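Local coordinates for glutathione s-transferase I (Zea mays, PDB 1AXD), which catalyses the conjugation of glutathione to electrophilic compounds and takes part in the detoxification of herbicides in maize, at residues P55-Q58 with Y63-E66; V96-E101 with L160-L165; N103-A108 with L165-V170; F114-S119 with G124-K129. All blocks are in the same frame, centred on the assembly; numbering follows the deposited sequence.

How the contacts relate
Contact 1 belongs to the N-terminal thioredoxin-like domain, where it joins neighbouring strands of the four-stranded sheet; the other three all use the long helix 88-122 of the helical part. Contact 1 closes before contact 2 opens, and their centres lie about 20 Å apart. Contacts 2 and 3, with centres about 9 Å apart, follow one another along helix 88-122, share Leu-165, and alternate their segments along the chain. Contact 4 is nested inside the loops that both of them close, about 19 Å from contact 3 between centres. Contacts 1, 2 and 3 also touch the second subunit, so beta hairpin and long helix alike contribute to the dimer.

Contact 1 (P55-Q58 with Y63-E66); sequences PALQ and YLFE
Tyr-63 lays its ring alongside the extended side chain of Gln-58, the two pointing the same way with amide and ring planes 39° apart. Gln-58 CG is anti to the backbone N (chi1 179°), which carries its methylenes past the ring, with Tyr-63 CE1 3.6 Å from Gln-58 CG. The amide is held by Gly-60 O at NE2 and by Tyr-6 OH at OE1. An alanine at this position would probably leave Tyr-6 and Gly-60 without their amide partner and strip the Tyr-63 ring of the chain it lies along.

Leu-64 forms the antiparallel hydrogen-bonded pair with Leu-57: Leu-57 N to Leu-64 O and Leu-64 N to Leu-57 O are both 2.8 Å. Leucines suit this buried face, on which helix 67-78 packs; Leu-57 CD2 meets Leu-64 CD1 at 4.3 Å. Phe-65 brings only its CB close, 3.9 Å from Pro-55 O, while its ring leads off toward Pro-50 and Phe-51. At Glu-66 a water takes over from direct pairing, accepting from Glu-66 N and donating to Pro-55 O.

The peptide before Pro-55 is cis, a conserved feature of thioredoxin-like domains, and Glu-66 OE1 binds the backbone of the bound peptide. Strand 56-59 runs between strands 3-6 and 62-65, and Val-96 of the second subunit abuts Leu-64 and Phe-65.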
loop_
_atom_site.group_PDB
_atom_site.type_symbol
_atom_site.label_atom_id
_atom_site.label_comp_id
_atom_site.label_asym_id
_atom_site.label_seq_id
_atom_site.Cartn_x
_atom_site.Cartn_y
_atom_site.Cartn_z
ATOM N N PRO A 55 13.872 -2.859 2.178
ATOM C CA PRO A 55 14.509 -3.863 1.318
ATOM C C PRO A 55 14.643 -3.548 -0.137
ATOM O O PRO A 55 14.034 -2.603 -0.616
ATOM C CB PRO A 55 13.605 -5.074 1.509
ATOM C CG PRO A 55 12.260 -4.439 1.564
ATOM C CD PRO A 55 12.488 -3.258 2.493
ATOM N N ALA A 56 15.426 -4.378 -0.820
ATOM C CA ALA A 56 15.677 -4.307 -2.250
ATOM C C ALA A 56 15.944 -5.747 -2.676
ATOM O O ALA A 56 16.611 -6.462 -1.938
ATOM C CB ALA A 56 16.887 -3.404 -2.531
ATOM N N LEU A 57 15.369 -6.195 -3.790
ATOM C CA LEU A 57 15.597 -7.563 -4.263
ATOM C C LEU A 57 16.198 -7.591 -5.651
ATOM O O LEU A 57 15.848 -6.762 -6.484
ATOM C CB LEU A 57 14.301 -8.387 -4.269
ATOM C CG LEU A 57 14.482 -9.881 -4.610
ATOM C CD1 LEU A 57 14.639 -10.709 -3.330
ATOM C CD2 LEU A 57 13.288 -10.404 -5.414
ATOM N N GLN A 58 17.088 -8.544 -5.894
ATOM C CA GLN A 58 17.712 -8.678 -7.197
ATOM C C GLN A 58 17.580 -10.066 -7.711
ATOM O O GLN A 58 18.005 -11.002 -7.043
ATOM C CB GLN A 58 19.188 -8.311 -7.133
ATOM C CG GLN A 58 19.898 -8.461 -8.467
ATOM C CD GLN A 58 21.394 -8.266 -8.355
ATOM O OE1 GLN A 58 21.910 -7.957 -7.289
ATOM N NE2 GLN A 58 22.097 -8.441 -9.463
ATOM N N TYR A 63 15.803 -5.593 -10.717
ATOM C CA TYR A 63 15.904 -4.929 -9.418
ATOM C C TYR A 63 14.537 -4.542 -8.933
ATOM O O TYR A 63 13.760 -4.007 -9.707
ATOM C CB TYR A 63 16.804 -3.690 -9.512
ATOM C CG TYR A 63 18.279 -4.000 -9.450
ATOM C CD1 TYR A 63 18.835 -4.562 -8.312
ATOM C CD2 TYR A 63 19.115 -3.735 -10.524
ATOM C CE1 TYR A 63 20.185 -4.855 -8.244
ATOM C CE2 TYR A 63 20.477 -4.028 -10.465
ATOM C CZ TYR A 63 21.003 -4.590 -9.322
ATOM O OH TYR A 63 22.342 -4.908 -9.243
ATOM N N LEU A 64 14.228 -4.824 -7.674
ATOM C CA LEU A 64 12.920 -4.487 -7.119
ATOM C C LEU A 64 13.047 -3.887 -5.752
ATOM O O LEU A 64 14.027 -4.152 -5.066
ATOM C CB LEU A 64 12.028 -5.728 -7.029
ATOM C CG LEU A 64 11.650 -6.458 -8.316
ATOM C CD1 LEU A 64 11.072 -7.820 -7.971
ATOM C CD2 LEU A 64 10.633 -5.650 -9.106
ATOM N N PHE A 65 12.069 -3.070 -5.373
ATOM C CA PHE A 65 12.035 -2.451 -4.059
ATOM C C PHE A 65 10.609 -2.296 -3.621
ATOM O O PHE A 65 9.723 -2.458 -4.443
ATOM C CB PHE A 65 12.824 -1.135 -4.001
ATOM C CG PHE A 65 12.465 -0.150 -5.062
ATOM C CD1 PHE A 65 12.999 -0.261 -6.341
ATOM C CD2 PHE A 65 11.644 0.934 -4.768
ATOM C CE1 PHE A 65 12.724 0.697 -7.313
ATOM C CE2 PHE A 65 11.359 1.907 -5.738
ATOM C CZ PHE A 65 11.902 1.787 -7.008
ATOM N N GLU A 66 10.408 -1.965 -2.343
ATOM C CA GLU A 66 9.099 -1.850 -1.695
ATOM C C GLU A 66 8.739 -3.260 -1.312
ATOM O O GLU A 66 8.477 -4.071 -2.182
ATOM C CB GLU A 66 8.030 -1.219 -2.598
ATOM C CG GLU A 66 8.027 0.303 -2.599
ATOM C CD GLU A 66 7.639 0.902 -1.256
ATOM O OE1 GLU A 66 6.925 0.243 -0.472
ATOM O OE2 GLU A 66 8.032 2.050 -0.978
HETATM O O HOH W 1 11.812 -0.683 -0.030
#

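Contact 2 (V96-E101 with L160-L165); sequences VWIEVE and LSLADL
Ala-163 gives up the largest surface to this contact, its methyl group pressed against the first side-chain carbon of Trp-97, with Ala-163 CB 3.6 Å from Trp-97 CB. The CA atoms of Ala-163 and Ile-98 come within 4.6 Å of each other, and so small a residue suits a place where two helical backbones approach this closely.

Ile-98 fills the adjoining space with its longer branch. CG1 is anti to the carbonyl carbon (chi1 -82°) and the chain continues extended to CD1, so the branch runs across toward the short helix: Ile-98 CG1 lies 3.9 Å from Ala-163 CA, and Ile-98 CD1 reaches 3.8 Å from Leu-162 CB. These are purely apolar touches, fitting for a buried junction. Trp-97 contributes little beyond CB; its indole turns away, carries Val-100 CG2 over one face and meets the ring of Tyr-145 edge-to-face.

The short helix is fixed at its start by a capping box. Ser-161 OG accepts a weak bond from Ala-163 N at 3.4 Å, and in return Ser-161 N donates to Asp-164 OD2 at 3.2 Å, meeting the carboxylate on its anti side. Such a box at this helix is a recurring feature of glutathione transferases, where it is thought to aid folding. Asp-164 OD1 is itself held by Trp-192 NE1 and Leu-155 N.

Helix 162-165 is thus lodged between helix 88-122, touched by Ile-98, and helices 14-24 and 67-78 of the N-terminal domain, on which Leu-162 rests.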
loop_
_atom_site.group_PDB
_atom_site.type_symbol
_atom_site.label_atom_id
_atom_site.label_comp_id
_atom_site.label_asym_id
_atom_site.label_seq_id
_atom_site.Cartn_x
_atom_site.Cartn_y
_atom_site.Cartn_z
ATOM N N VAL A 96 -7.564 -6.817 -1.419
ATOM C CA VAL A 96 -8.268 -6.054 -0.388
ATOM C C VAL A 96 -7.586 -6.182 0.938
ATOM O O VAL A 96 -7.381 -5.183 1.614
ATOM C CB VAL A 96 -9.740 -6.516 -0.212
ATOM C CG1 VAL A 96 -10.342 -5.898 1.062
ATOM C CG2 VAL A 96 -10.593 -6.120 -1.434
ATOM N N TRP A 97 -7.201 -7.395 1.306
ATOM C CA TRP A 97 -6.564 -7.597 2.591
ATOM C C TRP A 97 -5.103 -7.284 2.622
ATOM O O TRP A 97 -4.572 -7.041 3.692
ATOM C CB TRP A 97 -6.932 -8.974 3.166
ATOM C CG TRP A 97 -8.396 -9.028 3.540
ATOM C CD1 TRP A 97 -9.451 -9.329 2.707
ATOM C CD2 TRP A 97 -8.978 -8.607 4.786
ATOM N NE1 TRP A 97 -10.647 -9.092 3.355
ATOM C CE2 TRP A 97 -10.389 -8.646 4.626
ATOM C CE3 TRP A 97 -8.448 -8.180 6.013
ATOM C CZ2 TRP A 97 -11.273 -8.271 5.651
ATOM C CZ3 TRP A 97 -9.333 -7.804 7.040
ATOM C CH2 TRP A 97 -10.729 -7.852 6.846
ATOM N N ILE A 98 -4.448 -7.263 1.466
ATOM C CA ILE A 98 -3.033 -6.898 1.408
ATOM C C ILE A 98 -2.993 -5.395 1.701
ATOM O O ILE A 98 -2.053 -4.926 2.311
ATOM C CB ILE A 98 -2.416 -7.205 0.002
ATOM C CG1 ILE A 98 -2.038 -8.682 -0.098
ATOM C CG2 ILE A 98 -1.155 -6.350 -0.264
ATOM C CD1 ILE A 98 -1.470 -9.072 -1.445
ATOM N N GLU A 99 -4.031 -4.666 1.305
ATOM C CA GLU A 99 -4.093 -3.233 1.542
ATOM C C GLU A 99 -4.472 -2.920 2.959
ATOM O O GLU A 99 -3.971 -1.955 3.508
ATOM C CB GLU A 99 -5.071 -2.573 0.570
ATOM C CG GLU A 99 -4.588 -2.458 -0.868
ATOM C CD GLU A 99 -3.363 -1.578 -1.004
ATOM O OE1 GLU A 99 -3.452 -0.372 -0.691
ATOM O OE2 GLU A 99 -2.306 -2.094 -1.427
ATOM N N VAL A 100 -5.350 -3.718 3.555
ATOM C CA VAL A 100 -5.762 -3.501 4.944
ATOM C C VAL A 100 -4.572 -3.637 5.881
ATOM O O VAL A 100 -4.436 -2.831 6.786
ATOM C CB VAL A 100 -6.868 -4.490 5.377
ATOM C CG1 VAL A 100 -7.143 -4.353 6.886
ATOM C CG2 VAL A 100 -8.158 -4.233 4.564
ATOM N N GLU A 101 -3.726 -4.646 5.672
ATOM C CA GLU A 101 -2.539 -4.848 6.502
ATOM C C GLU A 101 -1.725 -3.609 6.556
ATOM O O GLU A 101 -1.340 -3.182 7.631
ATOM C CB GLU A 101 -1.677 -5.963 5.919
ATOM C CG GLU A 101 -0.330 -6.138 6.598
ATOM C CD GLU A 101 0.819 -5.497 5.829
ATOM O OE1 GLU A 101 0.958 -5.758 4.607
ATOM O OE2 GLU A 101 1.593 -4.739 6.450
ATOM N N LEU A 160 -5.018 -19.813 2.416
ATOM C CA LEU A 160 -3.907 -18.960 2.830
ATOM C C LEU A 160 -3.533 -18.154 1.617
ATOM O O LEU A 160 -3.652 -18.657 0.511
ATOM C CB LEU A 160 -2.697 -19.793 3.274
ATOM C CG LEU A 160 -1.444 -19.060 3.774
ATOM C CD1 LEU A 160 -1.647 -18.568 5.208
ATOM C CD2 LEU A 160 -0.248 -20.014 3.747
ATOM N N SER A 161 -3.093 -16.918 1.823
ATOM C CA SER A 161 -2.694 -16.043 0.729
ATOM C C SER A 161 -1.664 -15.065 1.230
ATOM O O SER A 161 -1.313 -15.104 2.411
ATOM C CB SER A 161 -3.912 -15.292 0.205
ATOM O OG SER A 161 -4.447 -14.445 1.211
ATOM N N LEU A 162 -1.198 -14.181 0.349
ATOM C CA LEU A 162 -0.209 -13.164 0.701
ATOM C C LEU A 162 -0.746 -12.234 1.736
ATOM O O LEU A 162 0.030 -11.648 2.472
ATOM C CB LEU A 162 0.205 -12.370 -0.535
ATOM C CG LEU A 162 1.648 -12.553 -0.968
ATOM C CD1 LEU A 162 1.969 -11.511 -2.028
ATOM C CD2 LEU A 162 2.559 -12.357 0.235
ATOM N N ALA A 163 -2.065 -12.107 1.814
ATOM C CA ALA A 163 -2.683 -11.236 2.807
ATOM C C ALA A 163 -2.312 -11.689 4.185
ATOM O O ALA A 163 -2.021 -10.854 5.021
ATOM C CB ALA A 163 -4.215 -11.209 2.620
ATOM N N ASP A 164 -2.270 -13.004 4.408
ATOM C CA ASP A 164 -1.934 -13.564 5.713
ATOM C C ASP A 164 -0.493 -13.461 6.070
ATOM O O ASP A 164 -0.194 -12.934 7.123
ATOM C CB ASP A 164 -2.392 -15.009 5.794
ATOM C CG ASP A 164 -3.867 -15.146 5.551
ATOM O OD1 ASP A 164 -4.649 -15.003 6.513
ATOM O OD2 ASP A 164 -4.255 -15.359 4.385
ATOM N N LEU A 165 0.400 -13.933 5.195
ATOM C CA LEU A 165 1.851 -13.890 5.428
ATOM C C LEU A 165 2.356 -12.489 5.636
ATOM O O LEU A 165 3.285 -12.295 6.405
ATOM C CB LEU A 165 2.627 -14.500 4.250
ATOM C CG LEU A 165 2.548 -15.961 3.794
ATOM C CD1 LEU A 165 2.251 -16.871 4.992
ATOM C CD2 LEU A 165 1.483 -16.128 2.734
#

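Contact 3 (N103-A108 with L165-V170); sequences NQYTAA and LNHVSV
Tyr-105 and His-167 form a T-shaped pair in which the imidazole presents its edge to one face of the phenol ring. The planes stand at 82° and the centroids are 4.9 Å apart; the atom that touches is His-167 CD2, 3.6 Å from Tyr-105 CD2 and offset toward the rim. Val-170 comes at the same ring from its edge, its CG2 lying near the ring plane 3.8 Å from Tyr-105 CE2. That methyl also meets Thr-106, with Val-170 CG2 3.9 Å from Thr-106 OG1, while Val-170 CG1 rests 4.0 Å from Thr-106 CG2. A branched valine fits because its two methyls serve two neighbours at once.

Chi1 of Tyr-105, -171°, turns the ring away from helix 88-122 so that one face meets His-167 and an edge meets Val-170. Its hydroxyl bonds Thr-171 OG1, which also binds His-167 O, and so one threonine ties both ring-bearing residues. Both imidazole nitrogens are engaged too, NE2 with Tyr-145 OH and ND1 weakly with Ala-163 O, and Thr-106 OG1 is hydrogen-bonded to Glu-101 OE2. A leucine in place of Tyr-105 would probably deprive the imidazole edge of its aromatic face and leave Thr-171 without this hydroxyl partner.

His-167 sits in a type I turn from Leu-165 to Val-168, closed by Val-168 N to Leu-165 O at 3.1 Å, that links helices 162-165 and 168-174. The contact thereby packs the long helix 88-122 against this turn and the start of helix 168-174, in the core of the all-helical C-terminal domain of the glutathione transferase fold.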
loop_
_atom_site.group_PDB
_atom_site.type_symbol
_atom_site.label_atom_id
_atom_site.label_comp_id
_atom_site.label_asym_id
_atom_site.label_seq_id
_atom_site.Cartn_x
_atom_site.Cartn_y
_atom_site.Cartn_z
ATOM N N ASN A 103 -2.565 -0.368 5.436
ATOM C CA ASN A 103 -3.277 0.844 5.821
ATOM C C ASN A 103 -4.093 0.789 7.069
ATOM O O ASN A 103 -4.671 1.799 7.443
ATOM C CB ASN A 103 -4.181 1.258 4.661
ATOM C CG ASN A 103 -3.462 1.235 3.333
ATOM O OD1 ASN A 103 -3.991 0.764 2.351
ATOM N ND2 ASN A 103 -2.243 1.751 3.306
ATOM N N GLN A 104 -4.137 -0.367 7.726
ATOM C CA GLN A 104 -4.939 -0.532 8.929
ATOM C C GLN A 104 -4.198 -1.142 10.070
ATOM O O GLN A 104 -3.989 -0.486 11.075
ATOM C CB GLN A 104 -6.136 -1.417 8.603
ATOM C CG GLN A 104 -7.411 -0.981 9.226
ATOM C CD GLN A 104 -7.925 0.305 8.633
ATOM O OE1 GLN A 104 -7.982 0.459 7.422
ATOM N NE2 GLN A 104 -8.321 1.231 9.493
ATOM N N TYR A 105 -3.799 -2.397 9.918
ATOM C CA TYR A 105 -3.111 -3.144 10.966
ATOM C C TYR A 105 -1.774 -2.597 11.295
ATOM O O TYR A 105 -1.591 -2.067 12.382
ATOM C CB TYR A 105 -3.001 -4.595 10.518
ATOM C CG TYR A 105 -2.510 -5.585 11.540
ATOM C CD1 TYR A 105 -3.401 -6.234 12.394
ATOM C CD2 TYR A 105 -1.170 -5.943 11.592
ATOM C CE1 TYR A 105 -2.970 -7.219 13.261
ATOM C CE2 TYR A 105 -0.727 -6.925 12.458
ATOM C CZ TYR A 105 -1.627 -7.561 13.289
ATOM O OH TYR A 105 -1.181 -8.540 14.140
ATOM N N THR A 106 -0.831 -2.722 10.371
ATOM C CA THR A 106 0.519 -2.221 10.580
ATOM C C THR A 106 0.538 -0.737 10.927
ATOM O O THR A 106 1.330 -0.341 11.763
ATOM C CB THR A 106 1.387 -2.499 9.350
ATOM O OG1 THR A 106 1.351 -3.904 9.070
ATOM C CG2 THR A 106 2.840 -2.056 9.586
ATOM N N ALA A 107 -0.352 0.057 10.333
ATOM C CA ALA A 107 -0.425 1.492 10.621
ATOM C C ALA A 107 -0.686 1.763 12.107
ATOM O O ALA A 107 -0.258 2.795 12.613
ATOM C CB ALA A 107 -1.511 2.155 9.749
ATOM N N ALA A 108 -1.394 0.861 12.783
ATOM C CA ALA A 108 -1.691 1.037 14.197
ATOM C C ALA A 108 -0.585 0.452 14.992
ATOM O O ALA A 108 -0.270 0.964 16.052
ATOM C CB ALA A 108 -3.037 0.372 14.547
ATOM N N LEU A 165 0.400 -13.933 5.195
ATOM C CA LEU A 165 1.851 -13.890 5.428
ATOM C C LEU A 165 2.356 -12.489 5.636
ATOM O O LEU A 165 3.285 -12.295 6.405
ATOM C CB LEU A 165 2.627 -14.500 4.250
ATOM C CG LEU A 165 2.548 -15.961 3.794
ATOM C CD1 LEU A 165 2.251 -16.871 4.992
ATOM C CD2 LEU A 165 1.483 -16.128 2.734
ATOM N N ASN A 166 1.746 -11.515 4.967
ATOM C CA ASN A 166 2.165 -10.122 5.081
ATOM C C ASN A 166 2.032 -9.536 6.478
ATOM O O ASN A 166 2.531 -8.447 6.716
ATOM C CB ASN A 166 1.398 -9.263 4.072
ATOM C CG ASN A 166 2.006 -9.298 2.671
ATOM O OD1 ASN A 166 2.871 -10.107 2.382
ATOM N ND2 ASN A 166 1.548 -8.396 1.802
ATOM N N HIS A 167 1.343 -10.238 7.380
ATOM C CA HIS A 167 1.141 -9.789 8.764
ATOM C C HIS A 167 2.119 -10.411 9.736
ATOM O O HIS A 167 2.155 -9.984 10.870
ATOM C CB HIS A 167 -0.241 -10.206 9.270
ATOM C CG HIS A 167 -1.389 -9.448 8.681
ATOM N ND1 HIS A 167 -2.026 -9.836 7.522
ATOM C CD2 HIS A 167 -2.075 -8.376 9.144
ATOM C CE1 HIS A 167 -3.054 -9.037 7.295
ATOM N NE2 HIS A 167 -3.106 -8.143 8.265
ATOM N N VAL A 168 2.898 -11.411 9.339
ATOM C CA VAL A 168 3.757 -12.038 10.321
ATOM C C VAL A 168 4.877 -11.250 10.898
ATOM O O VAL A 168 4.924 -11.145 12.115
ATOM C CB VAL A 168 4.200 -13.497 9.939
ATOM C CG1 VAL A 168 3.051 -14.260 9.269
ATOM C CG2 VAL A 168 5.453 -13.515 9.103
ATOM N N SER A 169 5.728 -10.635 10.067
ATOM C CA SER A 169 6.887 -9.870 10.555
ATOM C C SER A 169 6.584 -8.842 11.635
ATOM O O SER A 169 7.378 -8.705 12.552
ATOM C CB SER A 169 7.660 -9.226 9.402
ATOM O OG SER A 169 6.849 -8.299 8.711
ATOM N N VAL A 170 5.486 -8.096 11.519
ATOM C CA VAL A 170 5.147 -7.140 12.567
ATOM C C VAL A 170 4.520 -7.829 13.745
ATOM O O VAL A 170 4.759 -7.408 14.869
ATOM C CB VAL A 170 4.178 -6.025 12.105
ATOM C CG1 VAL A 170 4.891 -5.062 11.155
ATOM C CG2 VAL A 170 2.931 -6.622 11.460
#

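Contact 4 (F114-S119 with G124-K129); sequences FQVLIS and GTTDQK
Gln-115 and Asp-127 lie side by side and point the same way, but their flat ends are turned well apart, the amide and carboxylate planes making 76°. The bend of the glutamine at chi2 (-62°) brings its oxygen to the backbone of Asp-127: Gln-115 OE1 accepts from Asp-127 N at 3.0 Å, and the amide CD of Gln-115 lies 3.9 Å from Asp-127 CB.

Thr-126 comes down on the same residue from the other segment. Thr-126 OG1 donates to Gln-115 O at 3.0 Å, from 44° out of the carbonyl plane. The wider pi-type turn of the helix, in which Ser-119 N bonds to Phe-114 O instead of Gln-115 O, probably helps to leave this carbonyl available to the threonine. The other branch of the threonine is apolar and crosses Val-116 obliquely, Thr-126 CG2 to Val-116 CG2 at 4.0 Å, so a residue with one polar and one methyl branch meets both demands.

The contact forms the connection of a helical hairpin in the C-terminal domain, where helix 88-122 ends and the chain turns back into helix 128-151. Asp-127 is the N-cap of the second helix, its OD1 accepting from Lys-129 N.

Nearer the turn, Ser-119 joins in through both side chain and backbone. With OG anti to the backbone N (chi1 177°), it donates to Thr-125 O at 3.0 Å, while Gly-124 N donates to Ser-119 O at 2.9 Å. Glycine suits the spot, since a beta carbon there would press tightly on Ser-119 OG.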
loop_
_atom_site.group_PDB
_atom_site.type_symbol
_atom_site.label_atom_id
_atom_site.label_comp_id
_atom_site.label_asym_id
_atom_site.label_seq_id
_atom_site.Cartn_x
_atom_site.Cartn_y
_atom_site.Cartn_z
ATOM N N PHE A 114 7.561 0.724 17.934
ATOM C CA PHE A 114 8.693 1.623 18.131
ATOM C C PHE A 114 8.857 2.018 19.605
ATOM O O PHE A 114 9.942 1.878 20.151
ATOM C CB PHE A 114 8.515 2.870 17.258
ATOM C CG PHE A 114 9.465 3.991 17.587
ATOM C CD1 PHE A 114 10.843 3.847 17.385
ATOM C CD2 PHE A 114 8.982 5.200 18.096
ATOM C CE1 PHE A 114 11.725 4.888 17.682
ATOM C CE2 PHE A 114 9.856 6.256 18.401
ATOM C CZ PHE A 114 11.231 6.097 18.192
ATOM N N GLN A 115 7.788 2.504 20.230
ATOM C CA GLN A 115 7.823 2.924 21.627
ATOM C C GLN A 115 8.171 1.799 22.526
ATOM O O GLN A 115 9.093 1.917 23.314
ATOM C CB GLN A 115 6.464 3.491 22.042
ATOM C CG GLN A 115 6.075 4.756 21.322
ATOM C CD GLN A 115 7.037 5.883 21.594
ATOM O OE1 GLN A 115 7.497 6.053 22.703
ATOM N NE2 GLN A 115 7.339 6.659 20.575
ATOM N N VAL A 116 7.434 0.705 22.402
ATOM C CA VAL A 116 7.634 -0.466 23.226
ATOM C C VAL A 116 8.873 -1.255 22.885
ATOM O O VAL A 116 9.419 -1.909 23.760
ATOM C CB VAL A 116 6.367 -1.381 23.156
ATOM C CG1 VAL A 116 6.648 -2.788 23.730
ATOM C CG2 VAL A 116 5.213 -0.736 23.933
ATOM N N LEU A 117 9.362 -1.158 21.656
ATOM C CA LEU A 117 10.512 -1.961 21.282
ATOM C C LEU A 117 11.761 -1.251 20.811
ATOM O O LEU A 117 12.799 -1.405 21.437
ATOM C CB LEU A 117 10.061 -3.002 20.253
ATOM C CG LEU A 117 10.824 -4.308 20.054
ATOM C CD1 LEU A 117 10.749 -5.165 21.329
ATOM C CD2 LEU A 117 10.193 -5.066 18.876
ATOM N N ILE A 118 11.685 -0.465 19.746
ATOM C CA ILE A 118 12.887 0.191 19.240
ATOM C C ILE A 118 13.446 1.232 20.169
ATOM O O ILE A 118 14.599 1.129 20.552
ATOM C CB ILE A 118 12.661 0.809 17.844
ATOM C CG1 ILE A 118 11.899 -0.171 16.944
ATOM C CG2 ILE A 118 14.015 1.161 17.205
ATOM C CD1 ILE A 118 12.575 -1.526 16.771
ATOM N N SER A 119 12.629 2.215 20.534
ATOM C CA SER A 119 13.022 3.295 21.428
ATOM C C SER A 119 13.854 2.817 22.608
ATOM O O SER A 119 14.972 3.276 22.769
ATOM C CB SER A 119 11.776 4.040 21.910
ATOM O OG SER A 119 12.109 5.059 22.829
ATOM N N GLY A 124 16.322 4.750 24.902
ATOM C CA GLY A 124 15.258 5.637 25.328
ATOM C C GLY A 124 14.231 4.929 26.185
ATOM O O GLY A 124 14.376 3.766 26.520
ATOM N N THR A 125 13.178 5.652 26.527
ATOM C CA THR A 125 12.104 5.119 27.344
ATOM C C THR A 125 10.851 5.037 26.506
ATOM O O THR A 125 10.783 5.669 25.460
ATOM C CB THR A 125 11.831 6.032 28.549
ATOM O OG1 THR A 125 11.651 7.371 28.080
ATOM C CG2 THR A 125 13.009 5.997 29.554
ATOM N N THR A 126 9.868 4.273 26.972
ATOM C CA THR A 126 8.612 4.107 26.265
ATOM C C THR A 126 7.636 5.193 26.629
ATOM O O THR A 126 7.494 5.504 27.807
ATOM C CB THR A 126 7.992 2.750 26.611
ATOM O OG1 THR A 126 8.936 1.712 26.323
ATOM C CG2 THR A 126 6.716 2.514 25.795
ATOM N N ASP A 127 6.996 5.795 25.633
ATOM C CA ASP A 127 6.011 6.834 25.890
ATOM C C ASP A 127 4.677 6.163 25.942
ATOM O O ASP A 127 4.131 5.823 24.900
ATOM C CB ASP A 127 6.037 7.900 24.780
ATOM C CG ASP A 127 5.173 9.121 25.103
ATOM O OD1 ASP A 127 4.560 9.175 26.193
ATOM O OD2 ASP A 127 5.116 10.040 24.262
ATOM N N GLN A 128 4.156 5.956 27.143
ATOM C CA GLN A 128 2.867 5.304 27.297
ATOM C C GLN A 128 1.770 6.059 26.583
ATOM O O GLN A 128 0.874 5.434 26.059
ATOM C CB GLN A 128 2.521 5.132 28.775
ATOM C CG GLN A 128 1.447 4.077 29.043
ATOM C CD GLN A 128 1.927 2.659 28.753
ATOM O OE1 GLN A 128 3.117 2.380 28.802
ATOM N NE2 GLN A 128 0.987 1.757 28.457
ATOM N N LYS A 129 1.863 7.385 26.525
ATOM C CA LYS A 129 0.849 8.206 25.863
ATOM C C LYS A 129 0.576 7.655 24.505
ATOM O O LYS A 129 -0.555 7.275 24.217
ATOM C CB LYS A 129 1.337 9.655 25.730
ATOM C CG LYS A 129 1.747 10.312 27.051
ATOM C CD LYS A 129 2.296 11.732 26.854
ATOM C CE LYS A 129 2.682 12.362 28.195
ATOM N NZ LYS A 129 3.069 13.797 28.088
#